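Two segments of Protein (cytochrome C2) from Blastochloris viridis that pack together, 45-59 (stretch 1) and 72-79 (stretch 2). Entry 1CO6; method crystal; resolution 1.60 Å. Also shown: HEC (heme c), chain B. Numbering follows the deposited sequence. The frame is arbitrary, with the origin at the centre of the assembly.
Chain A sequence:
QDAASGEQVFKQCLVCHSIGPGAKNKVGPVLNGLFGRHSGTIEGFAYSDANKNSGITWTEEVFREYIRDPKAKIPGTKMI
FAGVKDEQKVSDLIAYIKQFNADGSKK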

# COMPACT_ATOMS: atom_id res chain seq x y z
N PHE A 45 9.75 -10.78 -0.45
CA PHE A 45 9.85 -9.51 -1.18
C PHE A 45 11.21 -8.93 -0.80
O PHE A 45 11.51 -8.97 0.39
CB PHE A 45 8.71 -8.51 -0.95
CG PHE A 45 8.91 -7.30 -1.88
CD1 PHE A 45 8.58 -7.47 -3.25
CD2 PHE A 45 9.47 -6.11 -1.43
CE1 PHE A 45 8.77 -6.46 -4.16
CE2 PHE A 45 9.68 -5.08 -2.31
CZ PHE A 45 9.32 -5.25 -3.69
N ALA A 46 11.93 -8.44 -1.80
CA ALA A 46 13.24 -7.82 -1.58
C ALA A 46 13.08 -6.31 -1.37
O ALA A 46 13.19 -5.44 -2.24
CB ALA A 46 14.20 -8.14 -2.73
N TYR A 47 12.87 -5.98 -0.11
CA TYR A 47 12.69 -4.58 0.31
C TYR A 47 14.02 -3.83 0.35
O TYR A 47 15.06 -4.48 0.56
CB TYR A 47 12.13 -4.53 1.74
CG TYR A 47 10.67 -4.94 1.90
CD1 TYR A 47 10.33 -6.21 2.31
CD2 TYR A 47 9.67 -4.00 1.66
CE1 TYR A 47 8.99 -6.58 2.46
CE2 TYR A 47 8.33 -4.33 1.83
CZ TYR A 47 8.00 -5.62 2.23
OH TYR A 47 6.69 -5.95 2.44
N SER A 48 13.89 -2.53 0.17
CA SER A 48 15.07 -1.66 0.31
C SER A 48 15.34 -1.59 1.83
O SER A 48 14.47 -1.90 2.66
CB SER A 48 14.85 -0.23 -0.12
OG SER A 48 13.74 0.34 0.58
N ASP A 49 16.53 -1.21 2.22
CA ASP A 49 16.87 -0.99 3.63
C ASP A 49 15.99 0.19 4.12
O ASP A 49 15.49 0.15 5.25
CB ASP A 49 18.34 -0.56 3.75
CG ASP A 49 19.27 -1.76 3.82
OD1 ASP A 49 18.88 -2.93 3.90
OD2 ASP A 49 20.48 -1.53 3.74
N ALA A 50 15.85 1.19 3.28
CA ALA A 50 15.06 2.38 3.54
C ALA A 50 13.67 1.93 4.07
O ALA A 50 13.22 2.48 5.10
CB ALA A 50 14.94 3.25 2.30
N ASN A 51 12.99 0.98 3.41
CA ASN A 51 11.69 0.55 3.92
C ASN A 51 11.81 -0.41 5.11
O ASN A 51 11.24 -0.19 6.20
CB ASN A 51 10.89 -0.05 2.73
CG ASN A 51 9.62 -0.69 3.23
OD1 ASN A 51 9.63 -1.68 4.00
ND2 ASN A 51 8.48 -0.16 2.84
N LYS A 52 12.56 -1.46 4.99
CA LYS A 52 12.73 -2.49 6.01
C LYS A 52 13.14 -2.00 7.38
O LYS A 52 12.63 -2.54 8.37
CB LYS A 52 13.86 -3.39 5.49
CG LYS A 52 13.98 -4.83 5.91
CD LYS A 52 14.95 -5.48 4.91
CE LYS A 52 16.29 -4.82 4.69
NZ LYS A 52 16.70 -4.84 3.24
N ASN A 53 14.07 -1.07 7.44
CA ASN A 53 14.58 -0.52 8.71
C ASN A 53 13.88 0.75 9.16
O ASN A 53 14.29 1.31 10.20
CB ASN A 53 16.11 -0.29 8.64
CG ASN A 53 16.84 -1.59 8.29
OD1 ASN A 53 16.50 -2.72 8.67
ND2 ASN A 53 17.90 -1.46 7.46
N SER A 54 12.81 1.16 8.49
CA SER A 54 12.13 2.42 8.84
C SER A 54 11.43 2.41 10.17
O SER A 54 11.20 3.54 10.67
CB SER A 54 11.11 2.76 7.75
OG SER A 54 9.96 1.89 7.78
N GLY A 55 11.03 1.26 10.64
CA GLY A 55 10.28 1.17 11.93
C GLY A 55 8.84 1.59 11.80
O GLY A 55 8.13 1.88 12.80
N ILE A 56 8.32 1.65 10.57
CA ILE A 56 6.94 2.09 10.41
C ILE A 56 5.96 0.94 10.60
O ILE A 56 6.16 -0.22 10.25
CB ILE A 56 6.73 2.69 8.97
CG1 ILE A 56 7.27 4.12 8.89
CG2 ILE A 56 5.28 2.61 8.42
CD1 ILE A 56 7.30 4.68 7.44
N THR A 57 4.83 1.36 11.18
CA THR A 57 3.68 0.46 11.32
C THR A 57 2.62 1.12 10.41
O THR A 57 2.36 2.35 10.59
CB THR A 57 3.16 0.24 12.78
OG1 THR A 57 4.31 -0.36 13.43
CG2 THR A 57 1.91 -0.65 12.80
N TRP A 58 2.01 0.37 9.52
CA TRP A 58 1.02 0.96 8.60
C TRP A 58 -0.37 1.18 9.17
O TRP A 58 -1.23 0.30 9.07
CB TRP A 58 0.93 0.15 7.29
CG TRP A 58 2.21 0.16 6.53
CD1 TRP A 58 3.03 -0.89 6.33
CD2 TRP A 58 2.79 1.28 5.86
NE1 TRP A 58 4.10 -0.49 5.54
CE2 TRP A 58 3.96 0.82 5.23
CE3 TRP A 58 2.41 2.63 5.71
CZ2 TRP A 58 4.81 1.67 4.51
CZ3 TRP A 58 3.24 3.47 4.98
CH2 TRP A 58 4.40 2.99 4.36
N THR A 59 -0.54 2.33 9.72
CA THR A 59 -1.83 2.78 10.27
C THR A 59 -2.37 3.61 9.11
O THR A 59 -1.59 3.95 8.19
CB THR A 59 -1.61 3.68 11.55
OG1 THR A 59 -0.88 4.87 11.13
CG2 THR A 59 -0.89 2.98 12.72
N ALA A 72 9.28 11.47 0.50
CA ALA A 72 9.39 12.36 1.66
C ALA A 72 9.35 11.56 2.96
O ALA A 72 10.04 11.85 3.95
CB ALA A 72 8.29 13.42 1.60
N LYS A 73 8.58 10.50 3.02
CA LYS A 73 8.39 9.65 4.18
C LYS A 73 9.43 8.54 4.39
O LYS A 73 9.77 8.10 5.49
CB LYS A 73 7.02 8.96 4.03
CG LYS A 73 6.01 9.30 5.10
CD LYS A 73 6.34 8.64 6.44
CE LYS A 73 5.55 9.35 7.53
NZ LYS A 73 5.87 8.78 8.87
N ILE A 74 9.87 8.02 3.26
CA ILE A 74 10.84 6.93 3.24
C ILE A 74 11.87 7.26 2.15
O ILE A 74 11.84 6.74 1.04
CB ILE A 74 10.18 5.53 3.04
CG1 ILE A 74 9.10 5.25 4.08
CG2 ILE A 74 11.25 4.40 3.02
CD1 ILE A 74 8.45 3.86 4.03
N PRO A 75 12.74 8.18 2.51
CA PRO A 75 13.81 8.60 1.58
C PRO A 75 14.56 7.40 1.03
O PRO A 75 14.97 6.49 1.77
CB PRO A 75 14.66 9.57 2.39
CG PRO A 75 13.92 9.88 3.64
CD PRO A 75 12.79 8.91 3.79
N GLY A 76 14.82 7.31 -0.25
CA GLY A 76 15.57 6.13 -0.75
C GLY A 76 14.73 4.94 -1.05
O GLY A 76 15.25 3.87 -1.44
N THR A 77 13.41 5.02 -0.90
CA THR A 77 12.53 3.87 -1.20
C THR A 77 12.58 3.50 -2.69
O THR A 77 12.73 4.39 -3.55
CB THR A 77 11.04 4.14 -0.74
OG1 THR A 77 10.35 2.90 -1.05
CG2 THR A 77 10.30 5.30 -1.42
N LYS A 78 12.46 2.26 -3.00
CA LYS A 78 12.41 1.72 -4.36
C LYS A 78 11.06 2.07 -5.05
O LYS A 78 10.89 1.85 -6.27
CB LYS A 78 12.59 0.21 -4.38
CG LYS A 78 13.78 -0.57 -3.97
CD LYS A 78 13.52 -2.09 -4.14
CE LYS A 78 14.52 -2.88 -3.31
NZ LYS A 78 14.76 -4.30 -3.69
N MET A 79 10.08 2.58 -4.32
CA MET A 79 8.77 2.97 -4.81
C MET A 79 8.85 4.35 -5.41
O MET A 79 8.54 5.37 -4.75
CB MET A 79 7.65 2.82 -3.75
CG MET A 79 6.31 3.21 -4.38
SD MET A 79 4.95 2.72 -3.23
CE MET A 79 3.84 4.08 -3.64
FE HEC B . 3.90 0.78 -3.85
CHA HEC B . 5.90 -0.48 -1.48
CHB HEC B . 1.38 1.18 -1.55
CHC HEC B . 1.93 2.34 -6.25
CHD HEC B . 6.23 -0.01 -6.28
NA HEC B . 3.67 0.39 -1.88
C1A HEC B . 4.68 -0.01 -1.01
C2A HEC B . 4.20 0.08 0.34
C3A HEC B . 2.95 0.55 0.30
C4A HEC B . 2.59 0.78 -1.08
CMA HEC B . 1.99 0.84 1.48
CAA HEC B . 4.98 -0.41 1.60
CBA HEC B . 4.76 -1.95 1.72
CGA HEC B . 5.37 -2.66 2.90
O1A HEC B . 5.96 -1.98 3.73
O2A HEC B . 5.19 -3.90 2.91
NB HEC B . 2.06 1.56 -3.90
C1B HEC B . 1.15 1.56 -2.84
C2B HEC B . -0.08 2.17 -3.30
C3B HEC B . 0.09 2.53 -4.58
C4B HEC B . 1.40 2.13 -4.99
CMB HEC B . -1.30 2.34 -2.38
CAB HEC B . -1.01 3.19 -5.48
CBB HEC B . -1.28 4.54 -5.17
NC HEC B . 4.06 1.10 -5.85
C1C HEC B . 3.15 1.77 -6.63
C2C HEC B . 3.65 1.77 -8.00
C3C HEC B . 4.85 1.17 -8.01
C4C HEC B . 5.11 0.70 -6.67
CMC HEC B . 2.92 2.44 -9.18
CAC HEC B . 5.74 0.87 -9.28
CBC HEC B . 6.16 1.92 -10.11
ND HEC B . 5.69 -0.12 -3.87
C1D HEC B . 6.53 -0.30 -4.97
C2D HEC B . 7.81 -0.85 -4.49
C3D HEC B . 7.71 -1.00 -3.17
C4D HEC B . 6.41 -0.53 -2.76
CMD HEC B . 8.99 -1.17 -5.43
CAD HEC B . 8.81 -1.47 -2.17
CBD HEC B . 9.52 -0.23 -1.55
CGD HEC B . 10.89 -0.54 -0.98
O1D HEC B . 11.53 0.54 -0.76
O2D HEC B . 11.27 -1.71 -0.76
O HOH W 1 16.78 -4.24 -1.87
O HOH W 2 8.24 2.00 0.72

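Two mostly irregular segments with few direct polar contacts can still be held together when a cofactor takes up their hydrogen-bonding groups and an apolar side chain fills the gap; cytochrome c2 from Blastochloris viridis illustrates the principle. Ile-74, just past the end of a helix, is the buried centre of the contact. Its m,t rotamer sends CG2 to 3.9 Å from Ala-50 CB and CD1 to 3.7 Å from Ile-56 CD1, while Ile-74 CD1 also lies 4.2 Å from Trp-58 CH2. Ile-56 adopts m,t as well, so the two extended isoleucine side chains meet through their terminal methyls.

Small residues allow the backbones to approach closely. Ala-50 directs its methyl toward the type II turn running from Ile-74 to Thr-77, with CB 3.3 Å from Pro-75 O. Gly-76 has a phi of 86°, and a CB there would lie 3.6 Å from Ala-50 CB and press against the preceding carbonyl.

At the other end, Lys-78 starts from an m chi1 and then runs nearly straight through three t angles. This extension carries CE past Ser-48 and brings NZ to Ala-46 O, in the sole direct hydrogen bond between the stretches, very short at 2.4 Å. A water accepts from Lys-78 NZ and donates to Tyr-47 O, adding an indirect link.

One heme propionate, carrying O1D and O2D, supplies a further polar bridge. Ser-48, in its p rotamer, places OG where it both caps the following helix, accepting from Asn-51 N at 3.0 Å, and donates to HEC O1D at 2.6 Å. Thr-77, with chi1 t, donates from OG1 to the same HEC O1D at 2.7 Å. A second water joins Asn-51 ND2 to Thr-77 OG1. Beyond this bridge, Met-79 extends t,t to bind HEC FE through SD at 2.3 Å.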